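Local structure of cysteine desulfurase (Stenotrophomonas maltophilia, 6WCI) at residues Cys237-Ala241 / Leu256-His262. The protein probably uses pyridoxal 5'-phosphate to remove sulfur from L-cysteine, yielding L-alanine and handing the sulfur to a carrier. Residues are numbered along the deposited sequence.
Sequences CDFYA and LWARREH
This is the antiparallel beta hairpin of strands 239-243 and 254-258, between strands 108-111 and 216-220 near one edge of the seven-stranded mixed sheet in the large PLP-binding domain of this fold-type I, class-V aminotransferase-family enzyme. Segments 239-241 and 256-258 approach to 4.6 Å, their N-to-C directions at 165°. Tyr-240 and Trp-257 form the hydrogen-bonded pair (Tyr-240 N to Trp-257 O 2.9 Å, Trp-257 N to Tyr-240 O 2.8 Å), flanked by the non-hydrogen-bonded pairs Phe-239/Ala-258 and Ala-241/Leu-256. Phe-239 (chi1 m), Ala-258 and Leu-256 share the face covered by helix 114-126, with Phe-239 CD1 3.5 Å from Ala-258 CB. On the other face, Trp-257 (chi1 t) lays its indole back along residues 237-240, placing CZ3 3.9 Å from Cys-237 SG, while the Tyr-240 hydroxyl is hydrogen-bonded to His-192. Arg-259 N continues the pairing to Asp-238 O (3.2 Å), and Arg-259 occupies the N-cap position of helix 260-265. Asp-238, also salt-bridged to Arg-211, joins that helix's first turn to the residue just before strand 239-243: His-262 NE2 donates to Asp-238 OD1 at 2.9 Å. One water bridges Cys-237 O (2.9 Å) and Arg-259 NH1 (2.8 Å).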
ATOM      1  N   CYS B 237     -11.117  -1.698 -23.187  1.00 37.16           N
ATOM      2  CA  CYS B 237      -9.807  -2.254 -22.897  1.00 39.99           C
ATOM      3  C   CYS B 237      -9.957  -3.499 -22.024  1.00 39.75           C
ATOM      4  O   CYS B 237     -11.039  -3.793 -21.513  1.00 37.43           O
ATOM      5  CB  CYS B 237      -8.923  -1.210 -22.213  1.00 39.78           C
ATOM      6  SG  CYS B 237      -9.592  -0.530 -20.650  1.00 38.10           S
ATOM      7  N   ASP B 238      -8.858  -4.246 -21.866  1.00 31.21           N
ATOM      8  CA  ASP B 238      -8.860  -5.407 -20.975  1.00 37.68           C
ATOM      9  C   ASP B 238      -8.504  -5.068 -19.527  1.00 37.12           C
ATOM     10  O   ASP B 238      -8.944  -5.773 -18.608  1.00 30.09           O
ATOM     11  CB  ASP B 238      -7.885  -6.466 -21.490  1.00 37.42           C
ATOM     12  CG  ASP B 238      -8.252  -6.959 -22.872  1.00 40.57           C
ATOM     13  OD1 ASP B 238      -9.207  -7.759 -22.973  1.00 40.96           O
ATOM     14  OD2 ASP B 238      -7.610  -6.503 -23.852  1.00 33.20           O
ATOM     15  N   PHE B 239      -7.700  -4.030 -19.310  1.00 31.02           N
ATOM     16  CA  PHE B 239      -7.206  -3.641 -17.992  1.00 28.37           C
ATOM     17  C   PHE B 239      -6.988  -2.137 -17.986  1.00 29.06           C
ATOM     18  O   PHE B 239      -6.388  -1.616 -18.919  1.00 29.76           O
ATOM     19  CB  PHE B 239      -5.859  -4.285 -17.653  1.00 27.60           C
ATOM     20  CG  PHE B 239      -5.870  -5.786 -17.621  1.00 38.23           C
ATOM     21  CD1 PHE B 239      -6.186  -6.467 -16.451  1.00 35.14           C
ATOM     22  CD2 PHE B 239      -5.511  -6.512 -18.737  1.00 32.99           C
ATOM     23  CE1 PHE B 239      -6.176  -7.858 -16.417  1.00 33.26           C
ATOM     24  CE2 PHE B 239      -5.494  -7.897 -18.712  1.00 35.88           C
ATOM     25  CZ  PHE B 239      -5.828  -8.573 -17.547  1.00 34.43           C
ATOM     26  N   TYR B 240      -7.388  -1.465 -16.897  1.00 28.98           N
ATOM     27  CA  TYR B 240      -7.232  -0.019 -16.754  1.00 29.80           C
ATOM     28  C   TYR B 240      -6.776   0.299 -15.333  1.00 29.30           C
ATOM     29  O   TYR B 240      -7.410  -0.138 -14.366  1.00 30.08           O
ATOM     30  CB  TYR B 240      -8.551   0.693 -17.081  1.00 35.21           C
ATOM     31  CG  TYR B 240      -8.464   2.197 -17.283  1.00 37.75           C
ATOM     32  CD1 TYR B 240      -8.481   3.069 -16.205  1.00 32.34           C
ATOM     33  CD2 TYR B 240      -8.398   2.738 -18.561  1.00 37.71           C
ATOM     34  CE1 TYR B 240      -8.423   4.461 -16.404  1.00 33.69           C
ATOM     35  CE2 TYR B 240      -8.340   4.109 -18.766  1.00 41.88           C
ATOM     36  CZ  TYR B 240      -8.349   4.963 -17.692  1.00 34.71           C
ATOM     37  OH  TYR B 240      -8.287   6.328 -17.920  1.00 42.47           O
ATOM     38  N   ALA B 241      -5.669   1.035 -15.209  1.00 31.90           N
ATOM     39  CA  ALA B 241      -5.011   1.305 -13.932  1.00 33.13           C
ATOM     40  C   ALA B 241      -5.049   2.795 -13.592  1.00 36.97           C
ATOM     41  O   ALA B 241      -4.750   3.637 -14.440  1.00 33.59           O
ATOM     42  CB  ALA B 241      -3.556   0.833 -13.980  1.00 31.91           C
ATOM     43  N   LEU B 256      -7.072  -1.242  -9.997  1.00 27.24           N
ATOM     44  CA  LEU B 256      -7.022  -1.924 -11.290  1.00 30.90           C
ATOM     45  C   LEU B 256      -8.431  -2.375 -11.653  1.00 30.87           C
ATOM     46  O   LEU B 256      -9.047  -3.139 -10.907  1.00 32.77           O
ATOM     47  CB  LEU B 256      -6.075  -3.130 -11.247  1.00 29.13           C
ATOM     48  CG  LEU B 256      -6.041  -3.997 -12.506  1.00 30.70           C
ATOM     49  CD1 LEU B 256      -5.321  -3.268 -13.649  1.00 28.44           C
ATOM     50  CD2 LEU B 256      -5.426  -5.404 -12.264  1.00 28.67           C
ATOM     51  N   TRP B 257      -8.946  -1.887 -12.773  1.00 27.75           N
ATOM     52  CA  TRP B 257     -10.155  -2.429 -13.375  1.00 30.48           C
ATOM     53  C   TRP B 257      -9.769  -3.457 -14.431  1.00 35.86           C
ATOM     54  O   TRP B 257      -8.758  -3.308 -15.119  1.00 36.76           O
ATOM     55  CB  TRP B 257     -11.019  -1.339 -14.034  1.00 30.51           C
ATOM     56  CG  TRP B 257     -12.203  -1.958 -14.751  1.00 41.91           C
ATOM     57  CD1 TRP B 257     -13.421  -2.258 -14.208  1.00 40.97           C
ATOM     58  CD2 TRP B 257     -12.251  -2.419 -16.116  1.00 40.47           C
ATOM     59  NE1 TRP B 257     -14.232  -2.851 -15.150  1.00 40.87           N
ATOM     60  CE2 TRP B 257     -13.538  -2.957 -16.330  1.00 37.93           C
ATOM     61  CE3 TRP B 257     -11.330  -2.431 -17.174  1.00 39.15           C
ATOM     62  CZ2 TRP B 257     -13.927  -3.501 -17.556  1.00 44.43           C
ATOM     63  CZ3 TRP B 257     -11.721  -2.959 -18.393  1.00 43.48           C
ATOM     64  CH2 TRP B 257     -13.010  -3.488 -18.576  1.00 42.75           C
ATOM     65  N   ALA B 258     -10.591  -4.496 -14.564  1.00 39.61           N
ATOM     66  CA  ALA B 258     -10.349  -5.518 -15.573  1.00 42.37           C
ATOM     67  C   ALA B 258     -11.673  -6.131 -15.991  1.00 45.09           C
ATOM     68  O   ALA B 258     -12.634  -6.150 -15.218  1.00 41.56           O
ATOM     69  CB  ALA B 258      -9.409  -6.621 -15.059  1.00 39.94           C
ATOM     70  N   ARG B 259     -11.712  -6.645 -17.218  1.00 35.43           N
ATOM     71  CA  ARG B 259     -12.836  -7.472 -17.621  1.00 37.11           C
ATOM     72  C   ARG B 259     -12.976  -8.651 -16.666  1.00 35.93           C
ATOM     73  O   ARG B 259     -11.981  -9.197 -16.181  1.00 37.77           O
ATOM     74  CB  ARG B 259     -12.643  -7.961 -19.053  1.00 40.49           C
ATOM     75  CG  ARG B 259     -12.421  -6.817 -20.032  1.00 48.29           C
ATOM     76  CD  ARG B 259     -12.065  -7.353 -21.381  1.00 52.72           C
ATOM     77  NE  ARG B 259     -13.051  -8.323 -21.834  1.00 53.16           N
ATOM     78  CZ  ARG B 259     -14.113  -8.009 -22.566  1.00 62.82           C
ATOM     79  NH1 ARG B 259     -14.325  -6.744 -22.916  1.00 53.84           N
ATOM     80  NH2 ARG B 259     -14.963  -8.957 -22.952  1.00 69.03           N
ATOM     81  N   ARG B 260     -14.228  -9.031 -16.387  1.00 42.16           N
ATOM     82  CA  ARG B 260     -14.490 -10.092 -15.416  1.00 42.49           C
ATOM     83  C   ARG B 260     -13.847 -11.409 -15.838  1.00 44.56           C
ATOM     84  O   ARG B 260     -13.348 -12.163 -14.990  1.00 39.12           O
ATOM     85  CB  ARG B 260     -15.998 -10.284 -15.238  1.00 45.52           C
ATOM     86  CG  ARG B 260     -16.364 -11.323 -14.172  1.00 46.32           C
ATOM     87  CD  ARG B 260     -16.103 -10.730 -12.812  1.00 51.31           C
ATOM     88  NE  ARG B 260     -16.104 -11.695 -11.722  1.00 54.88           N
ATOM     89  CZ  ARG B 260     -15.832 -11.362 -10.467  1.00 50.19           C
ATOM     90  NH1 ARG B 260     -15.549 -10.093 -10.176  1.00 44.71           N
ATOM     91  NH2 ARG B 260     -15.837 -12.281  -9.514  1.00 47.50           N
ATOM     92  N   GLU B 261     -13.856 -11.706 -17.144  1.00 38.42           N
ATOM     93  CA  GLU B 261     -13.286 -12.965 -17.627  1.00 43.98           C
ATOM     94  C   GLU B 261     -11.806 -13.087 -17.279  1.00 43.91           C
ATOM     95  O   GLU B 261     -11.319 -14.193 -17.027  1.00 44.78           O
ATOM     96  CB  GLU B 261     -13.480 -13.094 -19.141  1.00 45.98           C
ATOM     97  CG  GLU B 261     -12.720 -12.051 -19.943  1.00 50.41           C
ATOM     98  CD  GLU B 261     -12.762 -12.285 -21.440  1.00 59.27           C
ATOM     99  OE1 GLU B 261     -12.834 -13.457 -21.865  1.00 64.45           O
ATOM    100  OE2 GLU B 261     -12.717 -11.287 -22.191  1.00 61.85           O
ATOM    101  N   HIS B 262     -11.076 -11.969 -17.260  1.00 43.17           N
ATOM    102  CA  HIS B 262      -9.663 -12.024 -16.900  1.00 36.76           C
ATOM    103  C   HIS B 262      -9.489 -12.223 -15.404  1.00 36.80           C
ATOM    104  O   HIS B 262      -8.649 -13.023 -14.973  1.00 36.97           O
ATOM    105  CB  HIS B 262      -8.952 -10.751 -17.358  1.00 35.85           C
ATOM    106  CG  HIS B 262      -8.990 -10.548 -18.841  1.00 43.06           C
ATOM    107  ND1 HIS B 262      -9.071 -11.595 -19.729  1.00 45.87           N
ATOM    108  CD2 HIS B 262      -8.973  -9.418 -19.590  1.00 38.09           C
ATOM    109  CE1 HIS B 262      -9.098 -11.122 -20.965  1.00 41.12           C
ATOM    110  NE2 HIS B 262      -9.038  -9.805 -20.907  1.00 40.63           N
TER
HETATM  111  O   HOH W   1     -13.859  -4.098 -22.258  1.00 47.45           O